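Local coordinates for protein putative enoyl-CoA hydratase/isomerase (PDB 4MI2) that probably isomerises a ring-epoxidised phenylacetyl-CoA in phenylacetate degradation, as a member of the enoyl-CoA hydratase/isomerase family, at residues A16-I21 against A55-A60. Numbering follows the deposited sequence.
Sequences AGVAAI and AVVMSA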
ATOM      1  N   ALA B  16       6.066 -35.226  -1.383  1.00 23.99           N
ATOM      2  CA  ALA B  16       6.141 -34.163  -2.382  1.00 24.06           C
ATOM      3  C   ALA B  16       6.998 -32.958  -1.940  1.00 23.78           C
ATOM      4  O   ALA B  16       7.095 -31.970  -2.665  1.00 24.09           O
ATOM      5  CB  ALA B  16       4.736 -33.702  -2.738  1.00 23.91           C
ATOM      6  N   GLY B  17       7.612 -33.039  -0.761  1.00 23.08           N
ATOM      7  CA  GLY B  17       8.442 -31.951  -0.252  1.00 22.91           C
ATOM      8  C   GLY B  17       7.661 -30.845   0.449  1.00 22.25           C
ATOM      9  O   GLY B  17       8.146 -29.716   0.566  1.00 21.93           O
ATOM     10  N   VAL B  18       6.456 -31.167   0.911  1.00 21.74           N
ATOM     11  CA  VAL B  18       5.664 -30.244   1.703  1.00 21.37           C
ATOM     12  C   VAL B  18       6.080 -30.412   3.153  1.00 21.13           C
ATOM     13  O   VAL B  18       5.956 -31.506   3.696  1.00 21.14           O
ATOM     14  CB  VAL B  18       4.157 -30.547   1.596  1.00 21.24           C
ATOM     15  CG1 VAL B  18       3.360 -29.632   2.511  1.00 20.86           C
ATOM     16  CG2 VAL B  18       3.686 -30.413   0.156  1.00 21.76           C
ATOM     17  N   ALA B  19       6.571 -29.342   3.777  1.00 20.97           N
ATOM     18  CA  ALA B  19       6.834 -29.358   5.212  1.00 20.80           C
ATOM     19  C   ALA B  19       5.582 -28.907   5.943  1.00 20.56           C
ATOM     20  O   ALA B  19       5.078 -27.811   5.704  1.00 20.34           O
ATOM     21  CB  ALA B  19       8.011 -28.468   5.572  1.00 20.92           C
ATOM     22  N   ALA B  20       5.076 -29.772   6.819  1.00 20.66           N
ATOM     23  CA  ALA B  20       3.901 -29.472   7.617  1.00 20.64           C
ATOM     24  C   ALA B  20       4.348 -29.051   9.012  1.00 20.69           C
ATOM     25  O   ALA B  20       5.068 -29.794   9.676  1.00 21.31           O
ATOM     26  CB  ALA B  20       2.979 -30.683   7.687  1.00 20.58           C
ATOM     27  N   ILE B  21       3.942 -27.855   9.433  1.00 20.51           N
ATOM     28  CA  ILE B  21       4.179 -27.372  10.790  1.00 20.50           C
ATOM     29  C   ILE B  21       2.815 -27.206  11.460  1.00 20.52           C
ATOM     30  O   ILE B  21       2.000 -26.390  11.021  1.00 20.31           O
ATOM     31  CB  ILE B  21       4.934 -26.023  10.791  1.00 20.71           C
ATOM     32  CG1 ILE B  21       6.263 -26.148  10.030  1.00 20.98           C
ATOM     33  CG2 ILE B  21       5.180 -25.535  12.225  1.00 20.59           C
ATOM     34  CD1 ILE B  21       7.045 -24.851   9.926  1.00 21.01           C
ATOM     35  N   ALA B  55       7.567 -26.503  -0.424  1.00 19.90           N
ATOM     36  CA  ALA B  55       6.506 -25.639   0.105  1.00 19.64           C
ATOM     37  C   ALA B  55       6.297 -25.960   1.575  1.00 19.43           C
ATOM     38  O   ALA B  55       6.659 -27.042   2.039  1.00 19.43           O
ATOM     39  CB  ALA B  55       5.200 -25.821  -0.665  1.00 19.62           C
ATOM     40  N   VAL B  56       5.700 -25.010   2.288  1.00 19.23           N
ATOM     41  CA  VAL B  56       5.437 -25.138   3.711  1.00 19.18           C
ATOM     42  C   VAL B  56       3.957 -24.871   3.968  1.00 19.36           C
ATOM     43  O   VAL B  56       3.359 -23.973   3.366  1.00 19.05           O
ATOM     44  CB  VAL B  56       6.286 -24.145   4.523  1.00 18.98           C
ATOM     45  CG1 VAL B  56       5.955 -24.213   6.007  1.00 18.93           C
ATOM     46  CG2 VAL B  56       7.760 -24.414   4.293  1.00 19.23           C
ATOM     47  N   VAL B  57       3.367 -25.671   4.850  1.00 19.71           N
ATOM     48  CA  VAL B  57       2.011 -25.421   5.298  1.00 19.94           C
ATOM     49  C   VAL B  57       1.998 -25.354   6.825  1.00 20.21           C
ATOM     50  O   VAL B  57       2.495 -26.246   7.523  1.00 20.42           O
ATOM     51  CB  VAL B  57       0.978 -26.423   4.720  1.00 20.28           C
ATOM     52  CG1 VAL B  57       1.398 -27.867   4.932  1.00 20.53           C
ATOM     53  CG2 VAL B  57      -0.412 -26.167   5.300  1.00 20.29           C
ATOM     54  N   MET B  58       1.444 -24.257   7.319  1.00 20.27           N
ATOM     55  CA  MET B  58       1.333 -23.983   8.736  1.00 20.55           C
ATOM     56  C   MET B  58      -0.148 -24.151   9.110  1.00 20.07           C
ATOM     57  O   MET B  58      -1.022 -23.581   8.458  1.00 19.59           O
ATOM     58  CB  MET B  58       1.833 -22.555   8.985  1.00 21.08           C
ATOM     59  CG  MET B  58       2.494 -22.289  10.325  1.00 21.98           C
ATOM     60  SD  MET B  58       3.792 -21.013  10.230  1.00 22.72           S
ATOM     61  CE  MET B  58       2.938 -19.674   9.379  1.00 22.51           C
ATOM     62  N   SER B  59      -0.420 -24.965  10.131  1.00 19.94           N
ATOM     63  CA  SER B  59      -1.781 -25.185  10.611  1.00 20.00           C
ATOM     64  C   SER B  59      -1.801 -25.366  12.122  1.00 19.95           C
ATOM     65  O   SER B  59      -0.760 -25.283  12.773  1.00 19.53           O
ATOM     66  CB  SER B  59      -2.407 -26.401   9.907  1.00 20.34           C
ATOM     67  OG  SER B  59      -1.670 -27.578  10.166  1.00 20.41           O
ATOM     68  N   ALA B  60      -2.993 -25.592  12.677  1.00 20.22           N
ATOM     69  CA  ALA B  60      -3.162 -25.686  14.132  1.00 20.42           C
ATOM     70  C   ALA B  60      -4.323 -26.605  14.539  1.00 20.92           C
ATOM     71  O   ALA B  60      -5.389 -26.585  13.924  1.00 21.26           O
ATOM     72  CB  ALA B  60      -3.358 -24.299  14.712  1.00 20.20           C
TER
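Ala19 and Ile21 use both their N-H and C=O groups to bind the backbone of strand 55-60. Ala19 N donates to Ala55 O, and Ala19 O accepts from Val57 N. Ile21 N donates to Val57 O with an N-H...O angle of 176°, almost straight. Ser59 N donates to Ile21 O at 2.9 Å. The start is looser: Ala55 N reaches Gly17 O at 3.4 Å, a weak bond. Parallel strands 18-23 and 55-60 are neighbours in the crotonase-fold sheet, joined by helix 34-49 as a beta-alpha-beta unit. That helix covers the face with Ala19 and Ile21. Here Ile21 CG1 lies anti to the carbonyl carbon (chi1 -57°), and the extended branch brings CD1 obliquely to Val56 CG1, 4.1 Å away. Met58 starts on the same face, but its bent chain leads away. On the other face Val18 crosses Val57 obliquely, with 3.6 Å between Val18 CG1 and Val57 CG1. A chi1 of 51° tucks Val57 CG1 between its own N and C, and this places it against Val18. Helix 195-207 packs on both valines. Ala20, partly exposed, makes a looser contact on this face: its CB only grazes Val57 CG1 at 4.2 Å.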